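Local coordinates for uncharacterized NTF2-like protein (Cytophaga hutchinsonii ATCC 33406, PDB 3F14) that is of unknown function but has the SnoaL-like, NTF2-type fold, a cone-shaped scaffold that in relatives often encloses a ligand-binding or catalytic pocket, at residues Gln11-Gly16 against Ile29-Ile34; Gln37-Lys40 against Asp44-Asp47. All coordinates share one frame; numbering follows the deposited sequence.

Interaction 1 of 2, residues Gln11-Gly16 against Ile29-Ile34; sequences QHFSSG and IEWNII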
ATOM      1  N   GLN A  11      10.736  -6.810   7.274  1.00 16.58           N
ATOM      2  CA  GLN A  11      11.819  -5.859   7.094  1.00 17.70           C
ATOM      3  C   GLN A  11      12.865  -6.350   6.111  1.00 17.50           C
ATOM      4  O   GLN A  11      13.272  -5.602   5.228  1.00 17.93           O
ATOM      5  CB  GLN A  11      12.499  -5.557   8.418  1.00 19.04           C
ATOM      6  CG  GLN A  11      11.672  -4.719   9.388  1.00 18.35           C
ATOM      7  CD  GLN A  11      11.601  -3.250   9.000  1.00 26.47           C
ATOM      8  OE1 GLN A  11      12.481  -2.740   8.304  1.00 22.25           O
ATOM      9  NE2 GLN A  11      10.560  -2.550   9.489  1.00 26.77           N
ATOM     10  N   HIS A  12      13.285  -7.607   6.250  1.00 16.41           N
ATOM     11  CA  HIS A  12      14.274  -8.168   5.336  1.00 17.26           C
ATOM     12  C   HIS A  12      13.773  -8.243   3.916  1.00 16.63           C
ATOM     13  O   HIS A  12      14.437  -7.790   2.998  1.00 17.21           O
ATOM     14  CB  HIS A  12      14.686  -9.569   5.777  1.00 17.38           C
ATOM     15  CG  HIS A  12      15.709  -9.581   6.864  1.00 21.68           C
ATOM     16  ND1 HIS A  12      15.386  -9.757   8.195  1.00 30.00           N
ATOM     17  CD2 HIS A  12      17.053  -9.443   6.805  1.00 23.24           C
ATOM     18  CE1 HIS A  12      16.503  -9.748   8.913  1.00 27.00           C
ATOM     19  NE2 HIS A  12      17.526  -9.558   8.094  1.00 25.63           N
ATOM     20  N   PHE A  13      12.549  -8.745   3.698  1.00 15.29           N
ATOM     21  CA  PHE A  13      12.053  -8.835   2.325  1.00 16.73           C
ATOM     22  C   PHE A  13      11.893  -7.444   1.704  1.00 15.89           C
ATOM     23  O   PHE A  13      12.318  -7.226   0.577  1.00 16.18           O
ATOM     24  CB  PHE A  13      10.715  -9.618   2.263  1.00 15.62           C
ATOM     25  CG  PHE A  13      10.278  -9.946   0.834  1.00 14.23           C
ATOM     26  CD1 PHE A  13       9.612  -9.039   0.045  1.00 15.52           C
ATOM     27  CD2 PHE A  13      10.582 -11.209   0.298  1.00 14.06           C
ATOM     28  CE1 PHE A  13       9.282  -9.338  -1.261  1.00 16.08           C
ATOM     29  CE2 PHE A  13      10.226 -11.528  -0.982  1.00 16.52           C
ATOM     30  CZ  PHE A  13       9.603 -10.589  -1.788  1.00 16.65           C
ATOM     31  N   SER A  14      11.307  -6.496   2.448  1.00 15.10           N
ATOM     32  CA  SER A  14      11.029  -5.182   1.883  1.00 15.50           C
ATOM     33  C   SER A  14      12.308  -4.422   1.514  1.00 16.60           C
ATOM     34  O   SER A  14      12.327  -3.632   0.597  1.00 15.92           O
ATOM     35  CB  SER A  14      10.153  -4.342   2.829  1.00 17.59           C
ATOM     36  OG  SER A  14       8.761  -4.734   2.703  1.00 16.98           O
ATOM     37  N   SER A  15      13.368  -4.658   2.277  1.00 16.99           N
ATOM     38  CA  SER A  15      14.644  -3.999   2.043  1.00 17.38           C
ATOM     39  C   SER A  15      15.473  -4.738   0.964  1.00 17.64           C
ATOM     40  O   SER A  15      16.599  -4.306   0.643  1.00 18.67           O
ATOM     41  CB  SER A  15      15.426  -3.810   3.377  1.00 18.16           C
ATOM     42  OG  SER A  15      15.735  -5.043   3.906  1.00 21.73           O
ATOM     43  N   GLY A  16      14.915  -5.774   0.329  1.00 16.99           N
ATOM     44  CA  GLY A  16      15.569  -6.489  -0.765  1.00 17.20           C
ATOM     45  C   GLY A  16      16.440  -7.647  -0.406  1.00 15.56           C
ATOM     46  O   GLY A  16      17.035  -8.231  -1.305  1.00 19.27           O
ATOM     47  N   ILE A  29       3.278 -19.866  -1.397  1.00 13.78           N
ATOM     48  CA  ILE A  29       3.413 -18.414  -1.390  1.00 13.61           C
ATOM     49  C   ILE A  29       3.066 -17.801  -2.726  1.00 14.38           C
ATOM     50  O   ILE A  29       3.388 -18.327  -3.767  1.00 16.06           O
ATOM     51  CB  ILE A  29       4.834 -18.009  -0.963  1.00 13.38           C
ATOM     52  CG1 ILE A  29       4.993 -16.456  -0.860  1.00 15.51           C
ATOM     53  CG2 ILE A  29       5.929 -18.563  -1.921  1.00 15.72           C
ATOM     54  CD1 ILE A  29       6.317 -16.008  -0.172  1.00 16.97           C
ATOM     55  N   GLU A  30       2.412 -16.635  -2.698  1.00 14.86           N
ATOM     56  CA  GLU A  30       2.222 -15.862  -3.912  1.00 15.21           C
ATOM     57  C   GLU A  30       2.789 -14.458  -3.682  1.00 16.74           C
ATOM     58  O   GLU A  30       2.599 -13.895  -2.609  1.00 16.71           O
ATOM     59  CB  GLU A  30       0.735 -15.735  -4.260  1.00 17.10           C
ATOM     60  CG  GLU A  30       0.125 -17.066  -4.506  1.00 17.02           C
ATOM     61  CD  GLU A  30      -1.306 -17.011  -5.066  1.00 23.27           C
ATOM     62  OE1 GLU A  30      -1.803 -15.894  -5.364  1.00 21.93           O
ATOM     63  OE2 GLU A  30      -1.897 -18.112  -5.154  1.00 22.05           O
ATOM     64  N   TRP A  31       3.467 -13.922  -4.687  1.00 14.60           N
ATOM     65  CA  TRP A  31       3.903 -12.532  -4.720  1.00 16.19           C
ATOM     66  C   TRP A  31       3.170 -11.850  -5.843  1.00 15.08           C
ATOM     67  O   TRP A  31       3.419 -12.112  -7.004  1.00 15.18           O
ATOM     68  CB  TRP A  31       5.406 -12.405  -4.896  1.00 15.90           C
ATOM     69  CG  TRP A  31       5.954 -10.984  -4.724  1.00 15.53           C
ATOM     70  CD1 TRP A  31       5.302  -9.927  -4.217  1.00 15.61           C
ATOM     71  CD2 TRP A  31       7.300 -10.536  -4.965  1.00 13.29           C
ATOM     72  NE1 TRP A  31       6.131  -8.837  -4.165  1.00 14.65           N
ATOM     73  CE2 TRP A  31       7.377  -9.176  -4.608  1.00 14.41           C
ATOM     74  CE3 TRP A  31       8.459 -11.158  -5.435  1.00 16.50           C
ATOM     75  CZ2 TRP A  31       8.556  -8.422  -4.746  1.00 14.96           C
ATOM     76  CZ3 TRP A  31       9.627 -10.401  -5.593  1.00 15.78           C
ATOM     77  CH2 TRP A  31       9.674  -9.063  -5.225  1.00 15.83           C
ATOM     78  N   ASN A  32       2.230 -10.962  -5.476  1.00 14.82           N
ATOM     79  CA  ASN A  32       1.431 -10.158  -6.378  1.00 14.82           C
ATOM     80  C   ASN A  32       2.105  -8.784  -6.500  1.00 16.69           C
ATOM     81  O   ASN A  32       1.980  -7.959  -5.609  1.00 15.26           O
ATOM     82  CB  ASN A  32       0.011 -10.031  -5.869  1.00 15.61           C
ATOM     83  CG  ASN A  32      -0.865  -9.213  -6.786  1.00 18.17           C
ATOM     84  OD1 ASN A  32      -0.428  -8.759  -7.826  1.00 18.87           O
ATOM     85  ND2 ASN A  32      -2.104  -9.025  -6.386  1.00 20.32           N
ATOM     86  N   ILE A  33       2.814  -8.545  -7.587  1.00 14.95           N
ATOM     87  CA  ILE A  33       3.441  -7.257  -7.883  1.00 14.91           C
ATOM     88  C   ILE A  33       2.391  -6.504  -8.717  1.00 15.22           C
ATOM     89  O   ILE A  33       2.195  -6.770  -9.903  1.00 14.95           O
ATOM     90  CB  ILE A  33       4.776  -7.387  -8.597  1.00 15.58           C
ATOM     91  CG1 ILE A  33       5.722  -8.247  -7.721  1.00 18.52           C
ATOM     92  CG2 ILE A  33       5.362  -5.960  -8.855  1.00 17.07           C
ATOM     93  CD1 ILE A  33       7.090  -8.558  -8.418  1.00 21.33           C
ATOM     94  N   ILE A  34       1.660  -5.602  -8.054  1.00 14.41           N
ATOM     95  CA  ILE A  34       0.515  -4.917  -8.620  1.00 14.76           C
ATOM     96  C   ILE A  34       0.870  -4.208  -9.928  1.00 14.10           C
ATOM     97  O   ILE A  34       1.840  -3.475 -10.021  1.00 14.77           O
ATOM     98  CB  ILE A  34      -0.031  -3.871  -7.591  1.00 14.53           C
ATOM     99  CG1 ILE A  34      -0.556  -4.565  -6.320  1.00 15.44           C
ATOM    100  CG2 ILE A  34      -1.115  -2.996  -8.221  1.00 16.28           C
ATOM    101  CD1 ILE A  34      -1.844  -5.323  -6.463  1.00 17.47           C
TER

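Interaction 2 of 2, residues Gln37-Lys40 against Asp44-Asp47; sequences QVVK and DVID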
ATOM      1  N   GLN A  37       2.620  -8.635 -12.266  1.00 16.15           N
ATOM      2  CA  GLN A  37       2.311 -10.058 -12.321  1.00 15.70           C
ATOM      3  C   GLN A  37       2.163 -10.676 -10.953  1.00 16.51           C
ATOM      4  O   GLN A  37       2.619 -10.115  -9.984  1.00 15.88           O
ATOM      5  CB  GLN A  37       3.437 -10.809 -13.020  1.00 18.76           C
ATOM      6  CG  GLN A  37       4.761 -10.833 -12.296  1.00 19.55           C
ATOM      7  CD  GLN A  37       5.855 -11.377 -13.184  1.00 18.71           C
ATOM      8  OE1 GLN A  37       6.024 -12.595 -13.273  1.00 22.56           O
ATOM      9  NE2 GLN A  37       6.598 -10.485 -13.814  1.00 24.19           N
ATOM     10  N   VAL A  38       1.633 -11.877 -10.913  1.00 15.79           N
ATOM     11  CA  VAL A  38       1.588 -12.750  -9.753  1.00 15.83           C
ATOM     12  C   VAL A  38       2.544 -13.930  -9.970  1.00 14.91           C
ATOM     13  O   VAL A  38       2.425 -14.638 -10.979  1.00 17.13           O
ATOM     14  CB  VAL A  38       0.200 -13.324  -9.484  1.00 15.63           C
ATOM     15  CG1 VAL A  38       0.248 -14.104  -8.188  1.00 19.66           C
ATOM     16  CG2 VAL A  38      -0.889 -12.215  -9.401  1.00 21.88           C
ATOM     17  N   VAL A  39       3.501 -14.109  -9.057  1.00 15.76           N
ATOM     18  CA  VAL A  39       4.453 -15.230  -9.059  1.00 14.37           C
ATOM     19  C   VAL A  39       3.942 -16.207  -7.991  1.00 15.30           C
ATOM     20  O   VAL A  39       3.641 -15.767  -6.882  1.00 15.36           O
ATOM     21  CB  VAL A  39       5.871 -14.780  -8.769  1.00 14.93           C
ATOM     22  CG1 VAL A  39       6.888 -15.926  -8.985  1.00 18.19           C
ATOM     23  CG2 VAL A  39       6.221 -13.570  -9.646  1.00 17.25           C
ATOM     24  N   LYS A  40       3.837 -17.485  -8.306  1.00 15.91           N
ATOM     25  CA  LYS A  40       3.177 -18.453  -7.446  1.00 16.28           C
ATOM     26  C   LYS A  40       4.031 -19.695  -7.164  1.00 14.92           C
ATOM     27  O   LYS A  40       4.563 -20.321  -8.086  1.00 17.17           O
ATOM     28  CB  LYS A  40       1.918 -19.006  -8.131  1.00 21.34           C
ATOM     29  CG  LYS A  40       0.964 -18.020  -8.560  1.00 28.72           C
ATOM     30  CD  LYS A  40      -0.275 -18.734  -9.157  1.00 29.58           C
ATOM     31  CE  LYS A  40      -1.060 -19.444  -8.145  1.00 33.34           C
ATOM     32  NZ  LYS A  40      -2.478 -19.655  -8.653  1.00 40.84           N
ATOM     33  N   ASP A  44       9.061 -20.962  -7.692  1.00 13.56           N
ATOM     34  CA  ASP A  44       8.968 -19.859  -8.647  1.00 13.04           C
ATOM     35  C   ASP A  44       9.224 -18.524  -7.969  1.00 14.88           C
ATOM     36  O   ASP A  44       9.875 -17.658  -8.565  1.00 14.36           O
ATOM     37  CB  ASP A  44       7.572 -19.794  -9.265  1.00 14.35           C
ATOM     38  CG  ASP A  44       7.314 -20.851 -10.305  1.00 17.38           C
ATOM     39  OD1 ASP A  44       8.232 -21.640 -10.607  1.00 19.62           O
ATOM     40  OD2 ASP A  44       6.174 -20.885 -10.864  1.00 17.32           O
ATOM     41  N   VAL A  45       8.761 -18.310  -6.731  1.00 13.19           N
ATOM     42  CA  VAL A  45       9.014 -17.018  -6.059  1.00 12.67           C
ATOM     43  C   VAL A  45      10.506 -16.901  -5.710  1.00 13.82           C
ATOM     44  O   VAL A  45      11.099 -15.836  -5.887  1.00 14.31           O
ATOM     45  CB  VAL A  45       8.078 -16.767  -4.860  1.00 14.47           C
ATOM     46  CG1 VAL A  45       8.421 -15.473  -4.154  1.00 15.79           C
ATOM     47  CG2 VAL A  45       6.588 -16.785  -5.303  1.00 14.87           C
ATOM     48  N   ILE A  46      11.130 -17.963  -5.235  1.00 13.43           N
ATOM     49  CA  ILE A  46      12.553 -17.913  -4.939  1.00 13.39           C
ATOM     50  C   ILE A  46      13.344 -17.645  -6.210  1.00 15.07           C
ATOM     51  O   ILE A  46      14.274 -16.809  -6.201  1.00 14.82           O
ATOM     52  CB  ILE A  46      13.029 -19.195  -4.199  1.00 13.63           C
ATOM     53  CG1 ILE A  46      12.455 -19.172  -2.787  1.00 13.60           C
ATOM     54  CG2 ILE A  46      14.566 -19.260  -4.165  1.00 14.72           C
ATOM     55  CD1 ILE A  46      12.708 -20.465  -2.029  1.00 14.86           C
ATOM     56  N   ASP A  47      12.990 -18.282  -7.304  1.00 13.93           N
ATOM     57  CA  ASP A  47      13.744 -18.090  -8.555  1.00 13.89           C
ATOM     58  C   ASP A  47      13.590 -16.651  -9.027  1.00 14.36           C
ATOM     59  O   ASP A  47      14.547 -16.035  -9.516  1.00 14.67           O
ATOM     60  CB  ASP A  47      13.273 -19.066  -9.662  1.00 13.07           C
ATOM     61  CG  ASP A  47      13.737 -20.502  -9.452  1.00 14.11           C
ATOM     62  OD1 ASP A  47      14.725 -20.758  -8.715  1.00 15.25           O
ATOM     63  OD2 ASP A  47      13.161 -21.394 -10.145  1.00 14.24           O
TER
HETATM   64  O   HOH W   1       4.718 -18.490 -10.842  1.00 20.73           O
HETATM   65  O   HOH W   2       6.685 -22.701  -7.589  1.00 22.19           O

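Interaction 1 of 2, residues Gln11-Gly16 against Ile29-Ile34
Phe13 and Trp31 both hold CG anti to the backbone N, with chi1 at -170° and -171°. With these torsions the two rings bridge the 11.4 Å from Phe13 CA to Trp31 CA. The rings form a T-shaped (edge-to-face) pair. Phe13 supplies the edge and Trp31 the face. The planes stand at 82°, and the centroid of the Phe13 ring lies 4.9 Å from that of the Trp31 six-membered ring. Phe13 CE1 comes closest, 3.7 Å from Trp31 CZ2. Phe13 CZ sits over the benzo ring, 3.8 Å from Trp31 CH2. Ile33 CG1 packs on the other face of the indole, so the indole is sandwiched between an aliphatic branch and an aromatic edge. Its one polar atom, NE1, is satisfied by Ser109 OG.

The helix ends just past Phe13 in a Schellman motif. Gly16 takes positive phi, and Gly16 N bonds to Phe13 O at 3.0 Å. A Tris molecule, probably from the crystallisation liquor, donates from its O3 to Phe13 O and from its N to Ser14 O.

The contact is buried near the centre of the chain. It is a core aromatic pair of the SnoaL-like (NTF2 clan) fold, joining the end of the N-terminal helix 2-14 to strand 29-33 of the sheet. Ile107 of strand 103-111 and Cys49 of helix 42-57 touch both side chains.

Interaction 2 of 2, residues Gln37-Lys40 against Asp44-Asp47
Val39 lays its CG1 methyl against the first turn of helix 42-57, over the backbone of Asp44 and beside Val45. CG1 is anti to the backbone N (chi1 -171°), which directs this branch at the helix. Val39 CG1 lies 3.5 Å from Asp44 O and 3.9 Å from Asp44 CB. Val39 CG1 also meets Val45 CG2 at 3.8 Å. Val45 CG2 rests against the strand backbone as well, 3.5 Å from Val39 O. The two valines are buried and form the apolar side of the contact.

The outer side is polar and wet. Asp44 turns its carboxylate toward the end of the strand. Asp44 OD2 and Lys40 O lie 3.3 Å apart, but both are acceptors and cannot bond directly. Water joins the two segments instead. One molecule accepts from Lys40 N at 2.9 Å and donates to Asp44 OD2 at 2.8 Å. A second accepts from Asp44 N and donates to Lys40 O at 3.2 Å. The backbone N and O of Lys40 are thus both tied to Asp44 through solvent. The lysine side chain itself starts away from the helix, and its NZ makes a long, weak ion pair with Glu30 OE2.

This is a tight strand-to-helix connection, with three residues between the segments: an edge strand packed against the helix that follows it. Strand 37-40 is the outermost strand on its side of the sheet within the chain and is paired with strand 29-33 through Val39 and Trp31. Phe48, one turn further along helix 42-57, also packs on Val39. Val45 also packs on Ile29 and on Phe25 of strand 25-26.

The two interactions come in series along the chain: both segments of interaction 1 precede those of interaction 2. Their centres are about 10 Å apart. Strands 29-33 and 37-40 are neighbours in the same mixed sheet, and a probable hydrogen bond from Val39 N to Trp31 O, 2.9 Å long, joins the two contacts. Interaction 1 lies deep: its centre is about 2 Å from the centre of the chain. The centre of interaction 2 lies about 12 Å from the centre of the chain, and this contact is partly open to solvent. Together they tie helix 2-14 and helix 42-57 to this edge of the sheet, within the SnoaL-like domain. Helices packed against a curved sheet are consistent with the NTF2-like fold.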